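Local coordinates for lysosome-associated membrane glycoprotein 3 (Homo sapiens, PDB 4AKM) that modulates autophagy by taking part in lysosome–autophagosome fusion and contributes to the unfolded protein response, represented here by the membrane-proximal domain of its luminal part, at residues G5-L10 against N45-S50; I23-Q28 against L130-T135; E77-I82 against M107-V112. One frame throughout, in Å; residues are numbered along the deposited sequence.

Interaction 1: G5-L10 against N45-S50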
ATOM      1  N   GLY A   5      -6.905  -7.572   2.798  1.00 55.84           N
ATOM      2  CA  GLY A   5      -7.655  -6.660   3.639  1.00 53.30           C
ATOM      3  C   GLY A   5      -8.463  -5.661   2.841  1.00 56.55           C
ATOM      4  O   GLY A   5      -8.035  -5.233   1.766  1.00 53.71           O
ATOM      5  N   ILE A   6      -9.633  -5.294   3.360  1.00 51.03           N
ATOM      6  CA  ILE A   6     -10.465  -4.296   2.705  1.00 44.53           C
ATOM      7  C   ILE A   6     -10.422  -2.974   3.472  1.00 48.68           C
ATOM      8  O   ILE A   6     -10.978  -2.833   4.567  1.00 42.65           O
ATOM      9  CB  ILE A   6     -11.903  -4.785   2.506  1.00 43.08           C
ATOM     10  CG1 ILE A   6     -11.909  -6.066   1.673  1.00 50.82           C
ATOM     11  CG2 ILE A   6     -12.734  -3.721   1.816  1.00 50.06           C
ATOM     12  CD1 ILE A   6     -12.084  -7.327   2.487  1.00 50.86           C
ATOM     13  N   TYR A   7      -9.739  -2.008   2.872  1.00 49.59           N
ATOM     14  CA  TYR A   7      -9.468  -0.737   3.512  1.00 44.64           C
ATOM     15  C   TYR A   7     -10.202   0.358   2.779  1.00 52.59           C
ATOM     16  O   TYR A   7     -10.671   0.165   1.653  1.00 49.72           O
ATOM     17  CB  TYR A   7      -7.970  -0.463   3.501  1.00 40.05           C
ATOM     18  CG  TYR A   7      -7.168  -1.603   4.076  1.00 44.36           C
ATOM     19  CD1 TYR A   7      -7.449  -2.106   5.338  1.00 42.33           C
ATOM     20  CD2 TYR A   7      -6.147  -2.196   3.345  1.00 40.89           C
ATOM     21  CE1 TYR A   7      -6.725  -3.154   5.859  1.00 43.39           C
ATOM     22  CE2 TYR A   7      -5.419  -3.238   3.860  1.00 40.10           C
ATOM     23  CZ  TYR A   7      -5.710  -3.715   5.114  1.00 42.54           C
ATOM     24  OH  TYR A   7      -4.979  -4.758   5.624  1.00 46.42           O
ATOM     25  N   GLN A   8     -10.270   1.522   3.410  1.00 55.37           N
ATOM     26  CA  GLN A   8     -11.188   2.547   2.974  1.00 50.17           C
ATOM     27  C   GLN A   8     -10.867   3.863   3.661  1.00 52.42           C
ATOM     28  O   GLN A   8     -10.626   3.900   4.867  1.00 51.74           O
ATOM     29  CB  GLN A   8     -12.588   2.095   3.351  1.00 49.81           C
ATOM     30  CG  GLN A   8     -13.705   2.844   2.703  1.00 61.46           C
ATOM     31  CD  GLN A   8     -15.033   2.479   3.319  1.00 64.50           C
ATOM     32  OE1 GLN A   8     -15.348   2.905   4.434  1.00 55.22           O
ATOM     33  NE2 GLN A   8     -15.815   1.668   2.608  1.00 54.09           N
ATOM     34  N   VAL A   9     -10.859   4.945   2.891  1.00 55.76           N
ATOM     35  CA  VAL A   9     -10.636   6.280   3.437  1.00 61.19           C
ATOM     36  C   VAL A   9     -11.812   7.174   3.050  1.00 67.72           C
ATOM     37  O   VAL A   9     -12.325   7.073   1.938  1.00 68.45           O
ATOM     38  CB  VAL A   9      -9.316   6.892   2.916  1.00 56.29           C
ATOM     39  CG1 VAL A   9      -9.067   8.247   3.547  1.00 63.27           C
ATOM     40  CG2 VAL A   9      -8.144   5.958   3.191  1.00 49.98           C
ATOM     41  N   LEU A  10     -12.249   8.041   3.959  1.00 68.07           N
ATOM     42  CA  LEU A  10     -13.446   8.841   3.702  1.00 75.14           C
ATOM     43  C   LEU A  10     -13.289  10.346   3.922  1.00 80.71           C
ATOM     44  O   LEU A  10     -12.590  10.789   4.837  1.00 77.64           O
ATOM     45  CB  LEU A  10     -14.613   8.327   4.546  1.00 74.50           C
ATOM     46  CG  LEU A  10     -15.182   6.953   4.192  1.00 76.44           C
ATOM     47  CD1 LEU A  10     -16.090   6.452   5.310  1.00 71.93           C
ATOM     48  CD2 LEU A  10     -15.935   7.016   2.874  1.00 70.80           C
ATOM     49  N   ASN A  45      -7.327  -8.074   9.978  1.00 48.28           N
ATOM     50  CA  ASN A  45      -8.273  -7.965  11.088  1.00 55.37           C
ATOM     51  C   ASN A  45      -7.640  -7.358  12.342  1.00 51.89           C
ATOM     52  O   ASN A  45      -8.278  -7.236  13.385  1.00 47.49           O
ATOM     53  CB  ASN A  45      -8.946  -9.310  11.381  1.00 53.81           C
ATOM     54  CG  ASN A  45     -10.042  -9.642  10.378  1.00 65.12           C
ATOM     55  OD1 ASN A  45     -10.641  -8.748   9.763  1.00 58.69           O
ATOM     56  ND2 ASN A  45     -10.318 -10.933  10.213  1.00 66.32           N
ATOM     57  N   ALA A  46      -6.381  -6.964  12.208  1.00 52.17           N
ATOM     58  CA  ALA A  46      -5.607  -6.400  13.302  1.00 39.69           C
ATOM     59  C   ALA A  46      -4.909  -5.141  12.794  1.00 41.16           C
ATOM     60  O   ALA A  46      -3.828  -4.774  13.259  1.00 38.73           O
ATOM     61  CB  ALA A  46      -4.590  -7.415  13.796  1.00 34.49           C
ATOM     62  N   THR A  47      -5.541  -4.479  11.830  1.00 44.17           N
ATOM     63  CA  THR A  47      -4.940  -3.323  11.177  1.00 44.54           C
ATOM     64  C   THR A  47      -5.953  -2.193  10.999  1.00 42.25           C
ATOM     65  O   THR A  47      -7.031  -2.392  10.440  1.00 40.82           O
ATOM     66  CB  THR A  47      -4.315  -3.718   9.812  1.00 41.80           C
ATOM     67  OG1 THR A  47      -3.103  -4.452  10.038  1.00 44.40           O
ATOM     68  CG2 THR A  47      -4.005  -2.491   8.968  1.00 34.89           C
ATOM     69  N   GLN A  48      -5.599  -1.012  11.491  1.00 39.93           N
ATOM     70  CA  GLN A  48      -6.473   0.146  11.427  1.00 42.51           C
ATOM     71  C   GLN A  48      -6.166   0.980  10.192  1.00 42.71           C
ATOM     72  O   GLN A  48      -5.035   1.418   9.988  1.00 42.50           O
ATOM     73  CB  GLN A  48      -6.301   1.004  12.678  1.00 41.32           C
ATOM     74  CG  GLN A  48      -5.788   0.235  13.889  1.00 51.53           C
ATOM     75  CD  GLN A  48      -6.846   0.050  14.958  1.00 56.69           C
ATOM     76  OE1 GLN A  48      -8.042  -0.022  14.663  1.00 55.12           O
ATOM     77  NE2 GLN A  48      -6.412  -0.021  16.214  1.00 57.18           N
ATOM     78  N   ALA A  49      -7.182   1.209   9.373  1.00 36.88           N
ATOM     79  CA  ALA A  49      -7.026   2.063   8.212  1.00 40.12           C
ATOM     80  C   ALA A  49      -7.488   3.483   8.524  1.00 45.23           C
ATOM     81  O   ALA A  49      -8.552   3.699   9.108  1.00 41.14           O
ATOM     82  CB  ALA A  49      -7.797   1.494   7.035  1.00 45.80           C
ATOM     83  N   SER A  50      -6.675   4.448   8.130  1.00 45.58           N
ATOM     84  CA  SER A  50      -7.024   5.851   8.275  1.00 47.94           C
ATOM     85  C   SER A  50      -6.332   6.545   7.134  1.00 50.52           C
ATOM     86  O   SER A  50      -5.614   5.920   6.373  1.00 48.83           O
ATOM     87  CB  SER A  50      -6.516   6.415   9.600  1.00 50.12           C
ATOM     88  OG  SER A  50      -5.103   6.531   9.595  1.00 50.17           O
TER
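Tyr7 reaches from strand 5-11 alongside Ala49 and Thr47. Its CB already meets the methyl of Ala49, at 4.0 Å between the two CB atoms. CG lies anti to the carbonyl carbon (chi1 -53°), and from there the ring runs on past Ala49 toward Thr47. CD1 stays with the alanine, 4.0 Å from Ala49 CB, which approaches the ring obliquely. One atom further, the partner changes: Tyr7 CE1 is 4.2 Å from Thr47 CG2, and the same methyl lies 4.2 Å from Tyr7 OH at the tip. The tyrosine and threonine side chains cross at about a right angle. One ring face is backed by the tyrosine's own strand, with Gly5 C 4.0 Å above the plane over the ring centre. The rotamer of Thr47 puts CG2 anti to the backbone N, on the tyrosine side, while OG1 bonds to the carbonyl O of Asp43. Leu62, Ile42 and Pro44 add further contacts to Tyr7. Beyond Ala49, Val9 adds a looser contact, its CG2 4.1 Å from the carbonyl O of Ser50. Val9 also packs on Cys53, whose disulfide to Cys16 ties this region to strand 14-27, and its backbone bonds to Cys16 and Ile17.

The strands run in roughly the same direction, 31° apart, with axes 6.3 Å from each other. They are not paired: strand 5-11 bonds to strand 14-27, and strand 48-52 to strand 57-64. The contact therefore joins edges of two different sheets of the beta-prism domain. With no hydrogen bond crossing it, its modest cohesion comes from van der Waals and hydrophobic contact, the tyrosine ring lying against two small methyls.

Interaction 2: I23-Q28 against L130-T135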
ATOM      1  N   ILE A  23      -0.745  -7.485   2.049  1.00 44.50           N
ATOM      2  CA  ILE A  23       0.547  -6.822   2.134  1.00 42.05           C
ATOM      3  C   ILE A  23       1.500  -7.603   3.033  1.00 37.92           C
ATOM      4  O   ILE A  23       1.118  -8.119   4.085  1.00 36.02           O
ATOM      5  CB  ILE A  23       0.402  -5.348   2.582  1.00 36.01           C
ATOM      6  CG1 ILE A  23      -0.402  -4.569   1.542  1.00 37.43           C
ATOM      7  CG2 ILE A  23       1.759  -4.699   2.769  1.00 29.84           C
ATOM      8  CD1 ILE A  23      -1.034  -3.316   2.079  1.00 49.86           C
ATOM      9  N   GLN A  24       2.738  -7.709   2.574  1.00 37.03           N
ATOM     10  CA  GLN A  24       3.773  -8.454   3.256  1.00 39.36           C
ATOM     11  C   GLN A  24       4.987  -7.537   3.363  1.00 39.20           C
ATOM     12  O   GLN A  24       5.262  -6.750   2.458  1.00 35.67           O
ATOM     13  CB  GLN A  24       4.109  -9.722   2.453  1.00 36.00           C
ATOM     14  CG  GLN A  24       5.011 -10.721   3.173  1.00 49.42           C
ATOM     15  CD  GLN A  24       5.234 -12.010   2.383  1.00 54.93           C
ATOM     16  OE1 GLN A  24       6.012 -12.044   1.427  1.00 51.76           O
ATOM     17  NE2 GLN A  24       4.552 -13.078   2.787  1.00 55.78           N
ATOM     18  N   LEU A  25       5.700  -7.616   4.478  1.00 36.71           N
ATOM     19  CA  LEU A  25       6.939  -6.870   4.628  1.00 40.57           C
ATOM     20  C   LEU A  25       8.092  -7.851   4.754  1.00 42.78           C
ATOM     21  O   LEU A  25       8.037  -8.771   5.558  1.00 46.38           O
ATOM     22  CB  LEU A  25       6.878  -5.939   5.843  1.00 36.09           C
ATOM     23  CG  LEU A  25       5.949  -4.728   5.708  1.00 39.19           C
ATOM     24  CD1 LEU A  25       5.877  -3.920   7.002  1.00 41.52           C
ATOM     25  CD2 LEU A  25       6.381  -3.842   4.546  1.00 35.78           C
ATOM     26  N   ILE A  26       9.125  -7.660   3.945  1.00 39.43           N
ATOM     27  CA  ILE A  26      10.291  -8.529   3.973  1.00 46.07           C
ATOM     28  C   ILE A  26      11.502  -7.747   4.469  1.00 48.06           C
ATOM     29  O   ILE A  26      11.911  -6.775   3.830  1.00 42.79           O
ATOM     30  CB  ILE A  26      10.616  -9.110   2.567  1.00 51.08           C
ATOM     31  CG1 ILE A  26       9.549 -10.114   2.113  1.00 45.95           C
ATOM     32  CG2 ILE A  26      11.992  -9.769   2.562  1.00 52.74           C
ATOM     33  CD1 ILE A  26       8.377  -9.500   1.387  1.00 43.61           C
ATOM     34  N   VAL A  27      12.071  -8.162   5.604  1.00 48.13           N
ATOM     35  CA  VAL A  27      13.309  -7.538   6.081  1.00 53.07           C
ATOM     36  C   VAL A  27      14.521  -8.460   5.962  1.00 55.25           C
ATOM     37  O   VAL A  27      14.458  -9.646   6.282  1.00 59.49           O
ATOM     38  CB  VAL A  27      13.198  -6.918   7.517  1.00 56.90           C
ATOM     39  CG1 VAL A  27      11.759  -6.546   7.844  1.00 53.27           C
ATOM     40  CG2 VAL A  27      13.770  -7.849   8.582  1.00 62.32           C
ATOM     41  N   GLN A  28      15.622  -7.899   5.474  1.00 61.26           N
ATOM     42  CA  GLN A  28      16.852  -8.652   5.264  1.00 67.39           C
ATOM     43  C   GLN A  28      17.777  -8.549   6.473  1.00 73.45           C
ATOM     44  O   GLN A  28      18.617  -7.652   6.544  1.00 74.80           O
ATOM     45  CB  GLN A  28      17.568  -8.144   4.015  1.00 66.03           C
ATOM     46  CG  GLN A  28      18.097  -9.245   3.118  1.00 78.80           C
ATOM     47  CD  GLN A  28      18.112  -8.842   1.658  1.00 83.75           C
ATOM     48  OE1 GLN A  28      17.618  -9.571   0.791  1.00 78.74           O
ATOM     49  NE2 GLN A  28      18.681  -7.672   1.375  1.00 75.59           N
ATOM     50  N   LEU A 130      14.564  -3.284   3.733  1.00 55.29           N
ATOM     51  CA  LEU A 130      13.121  -3.374   3.869  1.00 46.92           C
ATOM     52  C   LEU A 130      12.436  -3.357   2.518  1.00 43.49           C
ATOM     53  O   LEU A 130      12.696  -2.502   1.676  1.00 46.03           O
ATOM     54  CB  LEU A 130      12.575  -2.261   4.773  1.00 41.58           C
ATOM     55  CG  LEU A 130      11.051  -2.251   4.931  1.00 40.95           C
ATOM     56  CD1 LEU A 130      10.556  -3.514   5.617  1.00 39.28           C
ATOM     57  CD2 LEU A 130      10.577  -1.009   5.664  1.00 39.95           C
ATOM     58  N   GLN A 131      11.537  -4.311   2.336  1.00 41.84           N
ATOM     59  CA  GLN A 131      10.844  -4.493   1.080  1.00 42.13           C
ATOM     60  C   GLN A 131       9.367  -4.674   1.384  1.00 39.17           C
ATOM     61  O   GLN A 131       9.007  -5.246   2.405  1.00 38.92           O
ATOM     62  CB  GLN A 131      11.396  -5.738   0.394  1.00 43.05           C
ATOM     63  CG  GLN A 131      10.985  -5.918  -1.038  1.00 45.28           C
ATOM     64  CD  GLN A 131      11.627  -7.140  -1.653  1.00 54.51           C
ATOM     65  OE1 GLN A 131      12.130  -8.018  -0.944  1.00 54.85           O
ATOM     66  NE2 GLN A 131      11.624  -7.205  -2.980  1.00 53.20           N
ATOM     67  N   VAL A 132       8.506  -4.167   0.513  1.00 36.87           N
ATOM     68  CA  VAL A 132       7.082  -4.424   0.651  1.00 36.57           C
ATOM     69  C   VAL A 132       6.577  -5.198  -0.571  1.00 35.74           C
ATOM     70  O   VAL A 132       7.018  -4.954  -1.693  1.00 36.89           O
ATOM     71  CB  VAL A 132       6.275  -3.116   0.896  1.00 29.01           C
ATOM     72  CG1 VAL A 132       6.449  -2.140  -0.250  1.00 35.09           C
ATOM     73  CG2 VAL A 132       4.806  -3.419   1.134  1.00 29.64           C
ATOM     74  N   LYS A 133       5.685  -6.158  -0.335  1.00 36.17           N
ATOM     75  CA  LYS A 133       5.039  -6.901  -1.410  1.00 40.67           C
ATOM     76  C   LYS A 133       3.517  -6.847  -1.300  1.00 43.82           C
ATOM     77  O   LYS A 133       2.956  -7.046  -0.225  1.00 42.17           O
ATOM     78  CB  LYS A 133       5.526  -8.354  -1.451  1.00 41.45           C
ATOM     79  CG  LYS A 133       6.583  -8.603  -2.524  1.00 49.86           C
ATOM     80  CD  LYS A 133       7.504  -9.763  -2.174  1.00 54.39           C
ATOM     81  CE  LYS A 133       8.835  -9.646  -2.925  1.00 59.85           C
ATOM     82  NZ  LYS A 133       9.861 -10.636  -2.467  1.00 65.12           N
ATOM     83  N   THR A 134       2.857  -6.561  -2.418  1.00 46.67           N
ATOM     84  CA  THR A 134       1.399  -6.542  -2.455  1.00 45.94           C
ATOM     85  C   THR A 134       0.868  -7.707  -3.265  1.00 45.36           C
ATOM     86  O   THR A 134       1.556  -8.247  -4.127  1.00 47.25           O
ATOM     87  CB  THR A 134       0.846  -5.240  -3.062  1.00 45.33           C
ATOM     88  OG1 THR A 134       1.034  -5.246  -4.485  1.00 46.31           O
ATOM     89  CG2 THR A 134       1.539  -4.035  -2.458  1.00 47.08           C
ATOM     90  N   THR A 135      -0.377  -8.075  -2.997  1.00 45.56           N
ATOM     91  CA  THR A 135      -0.990  -9.209  -3.670  1.00 48.05           C
ATOM     92  C   THR A 135      -2.496  -9.004  -3.667  1.00 49.21           C
ATOM     93  O   THR A 135      -3.005  -8.277  -2.831  1.00 56.15           O
ATOM     94  CB  THR A 135      -0.635 -10.519  -2.940  1.00 46.06           C
ATOM     95  OG1 THR A 135      -1.210 -11.627  -3.635  1.00 67.32           O
ATOM     96  CG2 THR A 135      -1.178 -10.510  -1.539  1.00 42.13           C
TER
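Ile26 lays its CD1 across the aliphatic stem of Lys133, 3.7 Å from Lys133 CD, the two side chains crossing obliquely. CG2 of Ile26, anti to the backbone N, lies 3.9 Å from Gln131 OE1. Ile26 and Gln131 run side by side in the same direction; the amide NE2 of Gln131 bonds to Ser123 OG, and that of Gln24 to Asn41 OD1. Strands 14-27 and 130-135 pair here as antiparallel neighbours in a curled sheet of the beta prism. Gln24 with Lys133 and Ile26 with Gln131 are hydrogen-bonded pairs, each closed by two N-H...O bonds; Gln24 N to Lys133 O and Ile26 N to Gln131 O both measure 2.9 Å.

The intervening non-hydrogen-bonded pairs send Ile23, Leu25, Val27, Leu130, Val132 and Thr134 to the other face, which is buried. There Leu25 CD2 rests against Val132 CB at 3.7 Å, and Val132 CG2, anti to its backbone N, meets Ile23 CG2 at 3.7 Å. Leu130 CD1 fills in beside Val27 CG1, 3.9 Å away. Ala87 and Leu89 of strand 80-90, from the second sheet, cover Leu25, Val27 and Leu130.

Interaction 3: E77-I82 against M107-V112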
ATOM      1  N   GLU A  77      -3.929  13.732 -13.587  1.00 99.97           N
ATOM      2  CA  GLU A  77      -5.079  14.153 -14.388  1.00105.45           C
ATOM      3  C   GLU A  77      -4.738  14.362 -15.870  1.00107.73           C
ATOM      4  O   GLU A  77      -4.015  15.292 -16.232  1.00111.63           O
ATOM      5  CB  GLU A  77      -5.766  15.386 -13.776  1.00108.11           C
ATOM      6  CG  GLU A  77      -6.835  16.020 -14.658  1.00114.20           C
ATOM      7  CD  GLU A  77      -7.866  15.022 -15.168  1.00121.01           C
ATOM      8  OE1 GLU A  77      -8.575  14.414 -14.337  1.00117.86           O
ATOM      9  OE2 GLU A  77      -7.968  14.845 -16.404  1.00119.30           O
ATOM     10  N   GLU A  78      -5.246  13.473 -16.724  1.00110.10           N
ATOM     11  CA  GLU A  78      -5.977  12.289 -16.275  1.00106.95           C
ATOM     12  C   GLU A  78      -5.001  11.213 -15.799  1.00103.63           C
ATOM     13  O   GLU A  78      -3.812  11.277 -16.120  1.00105.28           O
ATOM     14  CB  GLU A  78      -6.920  11.766 -17.370  1.00104.23           C
ATOM     15  CG  GLU A  78      -6.243  11.447 -18.700  1.00107.88           C
ATOM     16  CD  GLU A  78      -7.240  11.261 -19.840  1.00113.35           C
ATOM     17  OE1 GLU A  78      -8.341  11.851 -19.778  1.00110.29           O
ATOM     18  OE2 GLU A  78      -6.919  10.531 -20.802  1.00109.41           O
ATOM     19  N   SER A  79      -5.527  10.267 -15.017  1.00 95.58           N
ATOM     20  CA  SER A  79      -4.773   9.205 -14.322  1.00 91.09           C
ATOM     21  C   SER A  79      -4.273   9.571 -12.921  1.00 84.92           C
ATOM     22  O   SER A  79      -3.932  10.720 -12.634  1.00 86.56           O
ATOM     23  CB  SER A  79      -3.619   8.621 -15.157  1.00 91.77           C
ATOM     24  OG  SER A  79      -2.486   9.479 -15.131  1.00 88.75           O
ATOM     25  N   TYR A  80      -4.243   8.557 -12.060  1.00 80.73           N
ATOM     26  CA  TYR A  80      -3.704   8.660 -10.712  1.00 74.58           C
ATOM     27  C   TYR A  80      -2.783   7.465 -10.493  1.00 66.83           C
ATOM     28  O   TYR A  80      -2.798   6.512 -11.273  1.00 66.52           O
ATOM     29  CB  TYR A  80      -4.832   8.661  -9.675  1.00 74.07           C
ATOM     30  CG  TYR A  80      -5.685   7.405  -9.682  1.00 73.86           C
ATOM     31  CD1 TYR A  80      -6.737   7.260 -10.577  1.00 76.94           C
ATOM     32  CD2 TYR A  80      -5.436   6.365  -8.793  1.00 72.15           C
ATOM     33  CE1 TYR A  80      -7.517   6.114 -10.587  1.00 77.28           C
ATOM     34  CE2 TYR A  80      -6.211   5.218  -8.796  1.00 71.58           C
ATOM     35  CZ  TYR A  80      -7.250   5.098  -9.694  1.00 73.98           C
ATOM     36  OH  TYR A  80      -8.022   3.960  -9.698  1.00 73.08           O
ATOM     37  N   TYR A  81      -1.994   7.508  -9.428  1.00 65.04           N
ATOM     38  CA  TYR A  81      -1.019   6.457  -9.161  1.00 62.67           C
ATOM     39  C   TYR A  81      -0.568   6.541  -7.716  1.00 58.42           C
ATOM     40  O   TYR A  81      -0.816   7.541  -7.041  1.00 59.11           O
ATOM     41  CB  TYR A  81       0.189   6.599 -10.099  1.00 60.26           C
ATOM     42  CG  TYR A  81       0.778   7.993 -10.133  1.00 62.71           C
ATOM     43  CD1 TYR A  81       0.295   8.953 -11.016  1.00 66.70           C
ATOM     44  CD2 TYR A  81       1.807   8.352  -9.275  1.00 63.30           C
ATOM     45  CE1 TYR A  81       0.824  10.232 -11.041  1.00 72.78           C
ATOM     46  CE2 TYR A  81       2.344   9.627  -9.293  1.00 62.98           C
ATOM     47  CZ  TYR A  81       1.852  10.564 -10.176  1.00 72.82           C
ATOM     48  OH  TYR A  81       2.392  11.831 -10.190  1.00 70.39           O
ATOM     49  N   ILE A  82       0.076   5.485  -7.229  1.00 54.21           N
ATOM     50  CA  ILE A  82       0.741   5.561  -5.936  1.00 56.53           C
ATOM     51  C   ILE A  82       2.041   6.319  -6.143  1.00 54.02           C
ATOM     52  O   ILE A  82       2.889   5.896  -6.925  1.00 56.40           O
ATOM     53  CB  ILE A  82       1.051   4.168  -5.356  1.00 56.60           C
ATOM     54  CG1 ILE A  82      -0.226   3.488  -4.866  1.00 50.08           C
ATOM     55  CG2 ILE A  82       2.049   4.277  -4.213  1.00 54.68           C
ATOM     56  CD1 ILE A  82      -0.079   1.994  -4.650  1.00 44.02           C
ATOM     57  N   MET A 107       3.435   4.182  -9.612  1.00 61.06           N
ATOM     58  CA  MET A 107       3.078   2.812  -9.289  1.00 57.85           C
ATOM     59  C   MET A 107       1.577   2.577  -9.344  1.00 56.79           C
ATOM     60  O   MET A 107       0.794   3.346  -8.783  1.00 59.37           O
ATOM     61  CB  MET A 107       3.620   2.446  -7.907  1.00 56.01           C
ATOM     62  CG  MET A 107       3.541   0.971  -7.597  1.00 61.51           C
ATOM     63  SD  MET A 107       4.246   0.561  -5.999  1.00 67.29           S
ATOM     64  CE  MET A 107       4.339  -1.222  -6.137  1.00 64.40           C
ATOM     65  N   PHE A 108       1.196   1.501 -10.024  1.00 55.95           N
ATOM     66  CA  PHE A 108      -0.203   1.143 -10.233  1.00 63.23           C
ATOM     67  C   PHE A 108      -0.940   2.286 -10.908  1.00 61.75           C
ATOM     68  O   PHE A 108      -2.083   2.575 -10.567  1.00 62.66           O
ATOM     69  CB  PHE A 108      -0.914   0.796  -8.918  1.00 60.95           C
ATOM     70  CG  PHE A 108      -0.369  -0.417  -8.213  1.00 59.28           C
ATOM     71  CD1 PHE A 108       0.747  -1.091  -8.687  1.00 62.39           C
ATOM     72  CD2 PHE A 108      -0.994  -0.891  -7.074  1.00 55.39           C
ATOM     73  CE1 PHE A 108       1.235  -2.201  -8.025  1.00 60.25           C
ATOM     74  CE2 PHE A 108      -0.514  -2.000  -6.411  1.00 52.42           C
ATOM     75  CZ  PHE A 108       0.601  -2.658  -6.887  1.00 57.95           C
ATOM     76  N   GLN A 109      -0.282   2.950 -11.852  1.00 65.28           N
ATOM     77  CA  GLN A 109      -0.896   4.087 -12.530  1.00 70.34           C
ATOM     78  C   GLN A 109      -2.144   3.663 -13.311  1.00 70.29           C
ATOM     79  O   GLN A 109      -2.108   2.705 -14.084  1.00 63.86           O
ATOM     80  CB  GLN A 109       0.107   4.784 -13.450  1.00 69.23           C
ATOM     81  CG  GLN A 109      -0.383   6.128 -13.981  1.00 72.68           C
ATOM     82  CD  GLN A 109       0.606   6.778 -14.931  1.00 79.78           C
ATOM     83  OE1 GLN A 109       1.571   6.149 -15.370  1.00 79.48           O
ATOM     84  NE2 GLN A 109       0.371   8.045 -15.254  1.00 80.56           N
ATOM     85  N   THR A 110      -3.239   4.389 -13.102  1.00 68.02           N
ATOM     86  CA  THR A 110      -4.539   4.014 -13.647  1.00 73.86           C
ATOM     87  C   THR A 110      -5.314   5.245 -14.092  1.00 78.80           C
ATOM     88  O   THR A 110      -5.291   6.268 -13.407  1.00 75.28           O
ATOM     89  CB  THR A 110      -5.387   3.291 -12.583  1.00 74.73           C
ATOM     90  OG1 THR A 110      -4.651   2.184 -12.054  1.00 73.60           O
ATOM     91  CG2 THR A 110      -6.700   2.791 -13.174  1.00 77.13           C
ATOM     92  N   ALA A 111      -6.003   5.137 -15.229  1.00 78.96           N
ATOM     93  CA  ALA A 111      -6.851   6.219 -15.730  1.00 82.05           C
ATOM     94  C   ALA A 111      -7.877   6.622 -14.676  1.00 77.55           C
ATOM     95  O   ALA A 111      -8.501   5.765 -14.051  1.00 77.89           O
ATOM     96  CB  ALA A 111      -7.544   5.796 -17.014  1.00 76.76           C
ATOM     97  N   VAL A 112      -8.041   7.926 -14.475  1.00 74.82           N
ATOM     98  CA  VAL A 112      -8.916   8.431 -13.420  1.00 79.50           C
ATOM     99  C   VAL A 112     -10.367   7.987 -13.636  1.00 81.26           C
ATOM    100  O   VAL A 112     -10.870   8.001 -14.759  1.00 79.66           O
ATOM    101  CB  VAL A 112      -8.801   9.972 -13.269  1.00 80.70           C
ATOM    102  CG1 VAL A 112      -9.092  10.671 -14.587  1.00 90.08           C
ATOM    103  CG2 VAL A 112      -9.715  10.483 -12.162  1.00 87.21           C
TER
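Tyr80 and Thr110 exchange two backbone hydrogen bonds, Tyr80 N to Thr110 O at 2.9 Å and Thr110 N to Tyr80 O at 2.8 Å. Further along, Ile82 N donates to Met107 O over 2.7 Å, in the carbonyl plane, while the return bond from Met107 N to Ile82 O is weak. At the other end the extended Gln109 side chain gives NE2 to Ser79 OG at 3.2 Å, the hydroxyl standing 19° out of the amide plane. Thr110 OG1 turns back on its own segment to bond Phe108 O from above the carbonyl plane.

The Tyr80 ring and the Thr110 side chain point the same way, and Thr110 CB sits over one ring face in a CH-pi contact, 4.3 Å from the centroid. Val112 CA lies in plane at the ring edge, and the tyrosine OH is hydrogen-bonded to His114 O. At the bulge Tyr81 and Gln109 run side by side, CB to CB 3.8 Å. Ile82, on the face of Tyr80 and Thr110, touches Phe108 CD2 with its CD1 at 3.9 Å, and Phe108 stacks on Phe116.

Between the two bridges the register slips by one residue: a beta bulge in the hairpin of strands 80-90 and 97-110. The second strand turns a corner at Phe108, in keeping with a beta prism, whose sheets meet at angles.

Overall arrangement
From the N terminus, strand 5-11 opens interaction 1 and strand 14-27 opens interaction 2 before strand 48-52 closes the first, so these two contacts cross along the chain. Interaction 3 opens and closes later, at 77-82 and 107-112, wholly between the two segments of interaction 2, which closes only at 130-135. Interaction 1 brings the two sheets together at one edge; interaction 2 pairs strands within the curled sheet; interaction 3 pairs the last two strands of the five-stranded sheet, whose first strand belongs to interaction 1. Interactions 2 and 3, with centres about 22 Å apart, still touch through Thr134 OG1 and Phe108 CZ (3.6 Å).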